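Local structure of putative ABC transporter (Thermobispora bispora, 4PE6) at residues 35-38 / 39-43; 215-218 / 219-223; 291-294 / 295-298. The protein is probably the solute-binding component of an ABC transporter, likely carbohydrate-binding, and holds a trihydroxybutanoic acid in the crystal. All blocks are in the same frame, centred on the assembly; numbering follows the deposited sequence.

Interaction 1 of 3, residues 35-38 / 39-43; sequences TMIA and KFEEA
Thr35 and Lys39, one turn apart on helix 31-49, touch through their aliphatic parts. The two side chains run alongside each other in the same direction, with Thr35 CG2 4.0 Å from Lys39 CG. Lys39 CG also lies 3.3 Å from Thr35 O, and a bend at the second torsion (chi2 -66°) turns the rest of the lysine along the threonine methyl. Its ammonium ends in a salt bridge with Glu307, while Thr35 OG1 takes the N-H of Tyr308, so both side chains are tied to the same piece of chain.

A second van der Waals contact joins Ile37 to Glu41, a methyl lying over a carboxylate. Ile37 CG2 stands over the flat face of the Glu41 group, 3.7 Å from CD and about as far from both oxygens; the branch reaches it because it extends anti to the isoleucine's own backbone N. Phe40 contributes less, its CB resting 3.5 Å from Ile37 O.

Four regular i to i+4 backbone bonds hold this arrangement. Lys39 N to Thr35 O is 2.9 Å and almost straight at 171°, and Glu41 N to Ile37 O is 2.8 Å. Phe40 N to Met36 O is longer, at 3.2 Å, with the donor tilted 30° from the carbonyl plane; Met36 O also accepts a hydrogen bond from Ser264 OG. Glu42 N closes the series on Ala38 O.

The helix is the crossover of a beta-alpha-beta unit. Ile37 and Phe40 press on Leu23 of strand 20-25 and Val58 of strand 55-60, Lys39 and Ala43 meet Val265 of helix 263-275, and the selenomethionine side chain of Met36, in one of its two conformers, touches Asn25 and comes to about 6 Å from the bound acid.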
ATOM      1  N   THR A  35       3.585  -0.205   8.978  1.00 19.67           N
ATOM      2  CA  THR A  35       4.871  -0.694   8.519  1.00 19.48           C
ATOM      3  C   THR A  35       5.537   0.378   7.644  1.00 18.60           C
ATOM      4  O   THR A  35       6.751   0.613   7.733  1.00 18.39           O
ATOM      5  CB  THR A  35       4.738  -2.025   7.768  1.00 19.80           C
ATOM      6  OG1 THR A  35       4.335  -3.047   8.681  1.00 20.28           O
ATOM      7  CG2 THR A  35       6.070  -2.424   7.138  1.00 20.24           C
HETATM    8  N   MSE A  36       4.742   1.052   6.818  0.50 17.38           N
HETATM    9  CA  MSE A  36       5.283   2.093   5.943  0.50 16.69           C
HETATM   10  C   MSE A  36       5.963   3.174   6.743  0.50 16.81           C
HETATM   11  O   MSE A  36       7.048   3.621   6.384  0.50 16.62           O
HETATM   12  CB  MSE A  36       4.138   2.636   5.086  0.50 16.08           C
HETATM   13  CG  MSE A  36       4.555   3.944   4.459  0.50 15.58           C
HETATM   14 SE   MSE A  36       2.943   4.772   3.713  0.50 15.41          SE
HETATM   15  CE  MSE A  36       2.613   5.842   5.323  0.50 15.48           C
ATOM     16  N   ILE A  37       5.340   3.596   7.842  1.00 17.18           N
ATOM     17  CA  ILE A  37       5.938   4.592   8.746  1.00 17.69           C
ATOM     18  C   ILE A  37       7.183   4.048   9.457  1.00 18.44           C
ATOM     19  O   ILE A  37       8.227   4.709   9.496  1.00 18.24           O
ATOM     20  CB  ILE A  37       4.895   5.111   9.771  1.00 18.12           C
ATOM     21  CG1 ILE A  37       3.801   5.907   9.023  1.00 17.77           C
ATOM     22  CG2 ILE A  37       5.546   5.946  10.873  1.00 18.85           C
ATOM     23  CD1 ILE A  37       4.303   7.104   8.247  1.00 17.44           C
ATOM     24  N   ALA A  38       7.068   2.837   9.973  1.00 19.40           N
ATOM     25  CA  ALA A  38       8.179   2.213  10.688  1.00 20.88           C
ATOM     26  C   ALA A  38       9.430   2.096   9.796  1.00 21.19           C
ATOM     27  O   ALA A  38      10.521   2.460  10.218  1.00 22.59           O
ATOM     28  CB  ALA A  38       7.743   0.880  11.260  1.00 21.61           C
ATOM     29  N   LYS A  39       9.280   1.651   8.547  1.00 20.86           N
ATOM     30  CA  LYS A  39      10.418   1.545   7.639  1.00 20.90           C
ATOM     31  C   LYS A  39      11.026   2.914   7.323  1.00 20.52           C
ATOM     32  O   LYS A  39      12.246   3.042   7.284  1.00 20.72           O
ATOM     33  CB  LYS A  39      10.021   0.835   6.340  1.00 20.95           C
ATOM     34  CG  LYS A  39       9.544  -0.591   6.517  1.00 21.77           C
ATOM     35  CD  LYS A  39      10.657  -1.505   7.010  1.00 23.32           C
ATOM     36  CE  LYS A  39      10.109  -2.872   7.383  1.00 24.50           C
ATOM     37  NZ  LYS A  39      11.191  -3.881   7.336  1.00 26.44           N
ATOM     38  N   PHE A  40      10.181   3.936   7.105  1.00 19.61           N
ATOM     39  CA  PHE A  40      10.665   5.291   6.921  1.00 19.65           C
ATOM     40  C   PHE A  40      11.451   5.774   8.123  1.00 21.01           C
ATOM     41  O   PHE A  40      12.514   6.358   7.976  1.00 21.49           O
ATOM     42  CB  PHE A  40       9.517   6.295   6.680  1.00 18.46           C
ATOM     43  CG  PHE A  40       9.986   7.729   6.672  1.00 18.17           C
ATOM     44  CD1 PHE A  40      10.635   8.253   5.554  1.00 17.77           C
ATOM     45  CD2 PHE A  40       9.829   8.536   7.785  1.00 18.20           C
ATOM     46  CE1 PHE A  40      11.073   9.568   5.541  1.00 17.59           C
ATOM     47  CE2 PHE A  40      10.273   9.843   7.789  1.00 18.25           C
ATOM     48  CZ  PHE A  40      10.908  10.356   6.658  1.00 18.02           C
ATOM     49  N   GLU A  41      10.908   5.564   9.316  1.00 22.62           N
ATOM     50  CA  GLU A  41      11.540   6.082  10.509  1.00 24.19           C
ATOM     51  C   GLU A  41      12.876   5.377  10.790  1.00 25.38           C
ATOM     52  O   GLU A  41      13.852   6.020  11.167  1.00 25.89           O
ATOM     53  CB  GLU A  41      10.601   5.958  11.701  1.00 25.87           C
ATOM     54  CG  GLU A  41       9.523   7.017  11.708  1.00 26.49           C
ATOM     55  CD  GLU A  41       8.529   6.842  12.841  1.00 28.66           C
ATOM     56  OE1 GLU A  41       8.351   5.703  13.317  1.00 29.94           O
ATOM     57  OE2 GLU A  41       7.901   7.846  13.225  1.00 30.32           O
ATOM     58  N   GLU A  42      12.914   4.069  10.587  1.00 25.93           N
ATOM     59  CA  GLU A  42      14.177   3.328  10.671  1.00 27.67           C
ATOM     60  C   GLU A  42      15.195   3.856   9.650  1.00 27.00           C
ATOM     61  O   GLU A  42      16.346   4.067   9.986  1.00 27.29           O
ATOM     62  CB  GLU A  42      13.927   1.846  10.447  1.00 28.77           C
ATOM     63  CG  GLU A  42      15.179   1.000  10.342  1.00 31.05           C
ATOM     64  CD  GLU A  42      14.861  -0.457  10.062  1.00 32.40           C
ATOM     65  OE1 GLU A  42      14.273  -0.771   9.000  1.00 31.47           O
ATOM     66  OE2 GLU A  42      15.235  -1.287  10.898  1.00 34.48           O
ATOM     67  N   ALA A  43      14.780   4.058   8.405  1.00 25.79           N
ATOM     68  CA  ALA A  43      15.705   4.546   7.382  1.00 25.74           C
ATOM     69  C   ALA A  43      16.180   5.982   7.661  1.00 26.08           C
ATOM     70  O   ALA A  43      17.342   6.322   7.424  1.00 25.82           O
ATOM     71  CB  ALA A  43      15.075   4.474   6.005  1.00 25.14           C
TER

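Interaction 2 of 3, residues 215-218 / 219-223; sequences DGYG and VAQAF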
ATOM      1  N   ASP A 215      -6.590  -8.029   3.467  1.00 20.30           N
ATOM      2  CA  ASP A 215      -7.457  -8.097   4.636  1.00 20.31           C
ATOM      3  C   ASP A 215      -7.952  -9.505   4.917  1.00 20.25           C
ATOM      4  O   ASP A 215      -8.821  -9.696   5.780  1.00 19.84           O
ATOM      5  CB  ASP A 215      -8.657  -7.185   4.394  1.00 20.21           C
ATOM      6  CG  ASP A 215      -9.291  -7.429   3.039  1.00 20.14           C
ATOM      7  OD1 ASP A 215      -9.186  -8.581   2.557  1.00 20.52           O
ATOM      8  OD2 ASP A 215      -9.876  -6.481   2.444  1.00 19.85           O
ATOM      9  N   GLY A 216      -7.399 -10.481   4.201  1.00 20.38           N
ATOM     10  CA  GLY A 216      -7.894 -11.860   4.241  1.00 21.03           C
ATOM     11  C   GLY A 216      -7.884 -12.528   5.611  1.00 21.92           C
ATOM     12  O   GLY A 216      -8.692 -13.415   5.870  1.00 21.76           O
ATOM     13  N   TYR A 217      -6.981 -12.124   6.500  1.00 23.30           N
ATOM     14  CA  TYR A 217      -6.932 -12.748   7.847  1.00 24.74           C
ATOM     15  C   TYR A 217      -8.180 -12.335   8.613  1.00 24.53           C
ATOM     16  O   TYR A 217      -8.811 -13.158   9.241  1.00 25.18           O
ATOM     17  CB  TYR A 217      -5.666 -12.354   8.621  1.00 26.29           C
ATOM     18  CG  TYR A 217      -5.560 -12.972  10.005  1.00 28.73           C
ATOM     19  CD1 TYR A 217      -5.009 -14.231  10.189  1.00 29.67           C
ATOM     20  CD2 TYR A 217      -6.032 -12.289  11.128  1.00 29.73           C
ATOM     21  CE1 TYR A 217      -4.916 -14.792  11.466  1.00 31.24           C
ATOM     22  CE2 TYR A 217      -5.957 -12.843  12.388  1.00 31.62           C
ATOM     23  CZ  TYR A 217      -5.393 -14.088  12.547  1.00 32.04           C
ATOM     24  OH  TYR A 217      -5.313 -14.615  13.803  1.00 35.32           O
ATOM     25  N   GLY A 218      -8.536 -11.059   8.534  1.00 24.46           N
ATOM     26  CA  GLY A 218      -9.752 -10.535   9.165  1.00 24.26           C
ATOM     27  C   GLY A 218     -11.019 -11.096   8.557  1.00 23.58           C
ATOM     28  O   GLY A 218     -11.976 -11.413   9.257  1.00 23.78           O
ATOM     29  N   VAL A 219     -11.028 -11.227   7.241  1.00 22.85           N
ATOM     30  CA  VAL A 219     -12.146 -11.846   6.553  1.00 22.59           C
ATOM     31  C   VAL A 219     -12.321 -13.301   7.053  1.00 23.48           C
ATOM     32  O   VAL A 219     -13.424 -13.743   7.439  1.00 23.86           O
ATOM     33  CB  VAL A 219     -11.930 -11.729   5.021  1.00 21.77           C
ATOM     34  CG1 VAL A 219     -12.923 -12.582   4.240  1.00 21.54           C
ATOM     35  CG2 VAL A 219     -12.036 -10.265   4.609  1.00 21.38           C
ATOM     36  N   ALA A 220     -11.214 -14.021   7.147  1.00 24.52           N
ATOM     37  CA  ALA A 220     -11.250 -15.390   7.635  1.00 25.61           C
ATOM     38  C   ALA A 220     -11.869 -15.480   9.052  1.00 26.84           C
ATOM     39  O   ALA A 220     -12.719 -16.323   9.292  1.00 27.75           O
ATOM     40  CB  ALA A 220      -9.851 -15.994   7.597  1.00 26.22           C
ATOM     41  N   GLN A 221     -11.475 -14.596   9.967  1.00 27.76           N
ATOM     42  CA  GLN A 221     -12.056 -14.553  11.301  1.00 28.97           C
ATOM     43  C   GLN A 221     -13.567 -14.351  11.253  1.00 27.97           C
ATOM     44  O   GLN A 221     -14.277 -14.954  12.038  1.00 27.82           O
ATOM     45  CB  GLN A 221     -11.455 -13.435  12.152  1.00 31.07           C
ATOM     46  CG  GLN A 221      -9.995 -13.569  12.556  1.00 32.98           C
ATOM     47  CD  GLN A 221      -9.454 -12.262  13.149  1.00 34.89           C
ATOM     48  OE1 GLN A 221      -9.441 -11.207  12.484  1.00 36.78           O
ATOM     49  NE2 GLN A 221      -9.012 -12.316  14.401  1.00 36.56           N
ATOM     50  N   ALA A 222     -14.075 -13.513  10.344  1.00 26.17           N
ATOM     51  CA  ALA A 222     -15.526 -13.344  10.255  1.00 25.42           C
ATOM     52  C   ALA A 222     -16.203 -14.680   9.933  1.00 24.85           C
ATOM     53  O   ALA A 222     -17.208 -15.047  10.562  1.00 24.80           O
ATOM     54  CB  ALA A 222     -15.896 -12.305   9.217  1.00 25.21           C
ATOM     55  N   PHE A 223     -15.645 -15.413   8.969  1.00 23.70           N
ATOM     56  CA  PHE A 223     -16.229 -16.697   8.559  1.00 23.70           C
ATOM     57  C   PHE A 223     -16.143 -17.718   9.714  1.00 24.65           C
ATOM     58  O   PHE A 223     -17.102 -18.461   9.977  1.00 24.75           O
ATOM     59  CB  PHE A 223     -15.586 -17.211   7.260  1.00 22.77           C
ATOM     60  CG  PHE A 223     -16.139 -16.559   6.011  1.00 21.80           C
ATOM     61  CD1 PHE A 223     -15.694 -15.299   5.601  1.00 21.26           C
ATOM     62  CD2 PHE A 223     -17.110 -17.193   5.254  1.00 21.53           C
ATOM     63  CE1 PHE A 223     -16.224 -14.700   4.480  1.00 20.67           C
ATOM     64  CE2 PHE A 223     -17.658 -16.593   4.138  1.00 21.20           C
ATOM     65  CZ  PHE A 223     -17.215 -15.344   3.752  1.00 20.92           C
TER
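Val219 N bonds to Asp215 O at 3.1 Å, the first of four i to i+4 backbone bonds with which helix 216-226 begins; the next, Ala220 N to Gly216 O, is 2.9 Å long with its donor tilted 35° from the carbonyl plane.

Asp215 sits at the N-cap but makes no capping bond with its side chain. Its CG lies between the backbone N and the carbonyl carbon (chi1 49°), which carries OD2 back to the N-H of Cys213, while OD1 passes 3.9 Å from Val219 CG2. That same methyl is 3.5 Å from Asp215 O. Tyr217 and Gln221 also meet: Tyr217 CE2 is 3.6 Å from Gln221 CD, and the two side chains cross obliquely, with ring and amide planes 47° apart. Ala220 CB tucks against Gly216 O at 3.3 Å.

The helix is the crossover between strands 209-211 and 232-235; Val219 rests on Val233, and Asp215, just ahead of the helix, on Thr234. Helix 190-200 receives Ala222 at Val197 and Leu198, and helix 239-247 supplies Tyr244, whose ring meets that of Tyr217 edge-to-face.

Interaction 3 of 3, residues 291-294 / 295-298; sequences IEEK and DRDT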
ATOM      1  N   ILE A 291       3.505 -12.243  -3.230  1.00 25.48           N
ATOM      2  CA  ILE A 291       4.017 -13.417  -2.531  1.00 27.38           C
ATOM      3  C   ILE A 291       3.330 -14.655  -3.090  1.00 28.71           C
ATOM      4  O   ILE A 291       2.259 -15.034  -2.651  1.00 27.97           O
ATOM      5  CB  ILE A 291       3.818 -13.303  -1.010  1.00 26.88           C
ATOM      6  CG1 ILE A 291       4.499 -12.029  -0.515  1.00 26.64           C
ATOM      7  CG2 ILE A 291       4.420 -14.508  -0.294  1.00 28.01           C
ATOM      8  CD1 ILE A 291       4.256 -11.725   0.942  1.00 26.68           C
ATOM      9  N   GLU A 292       3.956 -15.257  -4.095  1.00 31.75           N
ATOM     10  CA  GLU A 292       3.515 -16.548  -4.609  1.00 34.54           C
ATOM     11  C   GLU A 292       3.928 -17.655  -3.645  1.00 35.99           C
ATOM     12  O   GLU A 292       4.749 -17.436  -2.751  1.00 34.74           O
ATOM     13  CB  GLU A 292       4.079 -16.775  -6.006  1.00 37.52           C
ATOM     14  CG  GLU A 292       3.479 -15.798  -7.001  1.00 38.67           C
ATOM     15  CD  GLU A 292       3.919 -16.068  -8.412  1.00 41.54           C
ATOM     16  OE1 GLU A 292       5.126 -15.934  -8.695  1.00 43.98           O
ATOM     17  OE2 GLU A 292       3.048 -16.410  -9.233  1.00 44.55           O
ATOM     18  N   GLU A 293       3.353 -18.839  -3.829  1.00 41.77           N
ATOM     19  CA  GLU A 293       3.513 -19.925  -2.866  1.00 43.67           C
ATOM     20  C   GLU A 293       4.985 -20.161  -2.518  1.00 44.31           C
ATOM     21  O   GLU A 293       5.338 -20.267  -1.354  1.00 42.72           O
ATOM     22  CB  GLU A 293       2.855 -21.218  -3.377  1.00 47.34           C
ATOM     23  CG  GLU A 293       2.780 -22.331  -2.338  1.00 49.45           C
ATOM     24  CD  GLU A 293       2.165 -23.604  -2.885  1.00 53.00           C
ATOM     25  OE1 GLU A 293       1.023 -23.538  -3.382  1.00 55.78           O
ATOM     26  OE2 GLU A 293       2.812 -24.674  -2.818  1.00 55.51           O
ATOM     27  N   LYS A 294       5.841 -20.196  -3.530  1.00 47.03           N
ATOM     28  CA  LYS A 294       7.273 -20.432  -3.318  1.00 49.67           C
ATOM     29  C   LYS A 294       7.977 -19.396  -2.429  1.00 48.57           C
ATOM     30  O   LYS A 294       9.027 -19.700  -1.853  1.00 49.86           O
ATOM     31  CB  LYS A 294       7.987 -20.511  -4.670  1.00 53.13           C
ATOM     32  CG  LYS A 294       7.888 -19.238  -5.498  1.00 53.40           C
ATOM     33  CD  LYS A 294       7.678 -19.544  -6.974  1.00 56.17           C
ATOM     34  CE  LYS A 294       7.498 -18.261  -7.775  1.00 56.26           C
ATOM     35  NZ  LYS A 294       8.707 -17.389  -7.724  1.00 56.51           N
ATOM     36  N   ASP A 295       7.425 -18.184  -2.335  1.00 45.77           N
ATOM     37  CA  ASP A 295       8.020 -17.117  -1.515  1.00 44.44           C
ATOM     38  C   ASP A 295       7.460 -17.013  -0.086  1.00 42.46           C
ATOM     39  O   ASP A 295       8.002 -16.257   0.723  1.00 41.77           O
ATOM     40  CB  ASP A 295       7.841 -15.761  -2.208  1.00 44.44           C
ATOM     41  CG  ASP A 295       8.482 -15.715  -3.586  1.00 46.80           C
ATOM     42  OD1 ASP A 295       9.572 -16.289  -3.750  1.00 48.58           O
ATOM     43  OD2 ASP A 295       7.891 -15.105  -4.504  1.00 48.64           O
ATOM     44  N   ARG A 296       6.387 -17.740   0.224  1.00 40.91           N
ATOM     45  CA  ARG A 296       5.718 -17.620   1.537  1.00 40.16           C
ATOM     46  C   ARG A 296       6.635 -17.863   2.721  1.00 40.10           C
ATOM     47  O   ARG A 296       6.753 -17.027   3.619  1.00 37.38           O
ATOM     48  CB  ARG A 296       4.559 -18.601   1.657  1.00 41.36           C
ATOM     49  CG  ARG A 296       3.342 -18.229   0.841  1.00 42.18           C
ATOM     50  CD  ARG A 296       2.456 -19.431   0.551  1.00 44.36           C
ATOM     51  NE  ARG A 296       1.980 -20.079   1.770  1.00 47.13           N
ATOM     52  CZ  ARG A 296       1.069 -21.052   1.812  1.00 48.75           C
ATOM     53  NH1 ARG A 296       0.494 -21.506   0.700  1.00 49.62           N
ATOM     54  NH2 ARG A 296       0.720 -21.561   2.988  1.00 49.92           N
ATOM     55  N   ASP A 297       7.276 -19.025   2.726  1.00 41.67           N
ATOM     56  CA  ASP A 297       8.095 -19.414   3.870  1.00 42.96           C
ATOM     57  C   ASP A 297       9.292 -18.474   4.024  1.00 41.70           C
ATOM     58  O   ASP A 297       9.644 -18.090   5.141  1.00 41.95           O
ATOM     59  CB  ASP A 297       8.544 -20.873   3.746  1.00 46.10           C
ATOM     60  CG  ASP A 297       7.368 -21.843   3.656  1.00 46.71           C
ATOM     61  OD1 ASP A 297       6.277 -21.555   4.194  1.00 45.67           O
ATOM     62  OD2 ASP A 297       7.539 -22.911   3.040  1.00 50.07           O
ATOM     63  N   THR A 298       9.899 -18.090   2.906  1.00 40.99           N
ATOM     64  CA  THR A 298      11.012 -17.142   2.936  1.00 40.93           C
ATOM     65  C   THR A 298      10.565 -15.858   3.660  1.00 37.49           C
ATOM     66  O   THR A 298      11.208 -15.411   4.603  1.00 36.95           O
ATOM     67  CB  THR A 298      11.567 -16.803   1.524  1.00 42.26           C
ATOM     68  OG1 THR A 298      10.726 -15.828   0.889  1.00 44.50           O
ATOM     69  CG2 THR A 298      11.659 -18.034   0.629  1.00 44.16           C
TER
HETATM   70  O   HOH W   1       6.794 -21.227   0.629  1.00 41.03           O
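The start of helix 293-302, two residues after strand 283-290, brings Glu292 and Glu293 against Asp295 and Arg296. It opens with i to i+3 bonds: Asp295 N reaches Glu292 O at 2.8 Å, and Arg296 N reaches Glu293 O at 3.2 Å from well above the carbonyl plane. Where a regular helix would bond Asp297 N to Glu293 O, water 1 bridges them, donating to the carbonyl at 2.6 Å and accepting from the N-H.

Asp295 and Lys294 lie side by side, their charged ends OD2 and NZ 4.0 Å apart, beyond a salt bridge; Lys294 also forms a long ion pair with Glu292. Asp295 OD2 stops 4.0 Å from Glu292 N, a buried donor without a partner. With an alanine in place of Asp295, Lys294 NZ would probably lose one of its nearby negative charges, and Glu292 N the carboxylate that approaches it across the turn.

Arg296 CD lies 3.6 Å from Glu293 O, and the bend at chi3 (59°) then turns the guanidinium away from the straight line of the chain; the group makes a cation-pi contact with Trp245. Ile291 CG2 sits 3.8 Å from Arg296 N. Thr298 OG1 donates to Asp295 O at 2.8 Å. The i to i+3 bonds, with a water standing in for the next i to i+4 bond, make this a 3-10-like first turn at a helix N terminus, here without the side-chain bonds of a capping box.

How the interactions relate
From the N terminus, interaction 1 comes first, on helix 31-49 of the lobe that begins the chain. Interaction 2 follows far along, on helix 216-226 of the other lobe, and 291-298 comes last, where strand 283-290 gives way to a helix. Each lies within one continuous piece of chain, so none closes a long loop, and they run in series without nesting or crossing. None touches another; the centres of interactions 1 and 2 are about 26 Å apart, with the bound acid at the cleft between the lobes. Helix 239-247 is the common neighbour of interactions 2 and 3, packing against Tyr217 and Ala220 as well as Ile291 and Arg296.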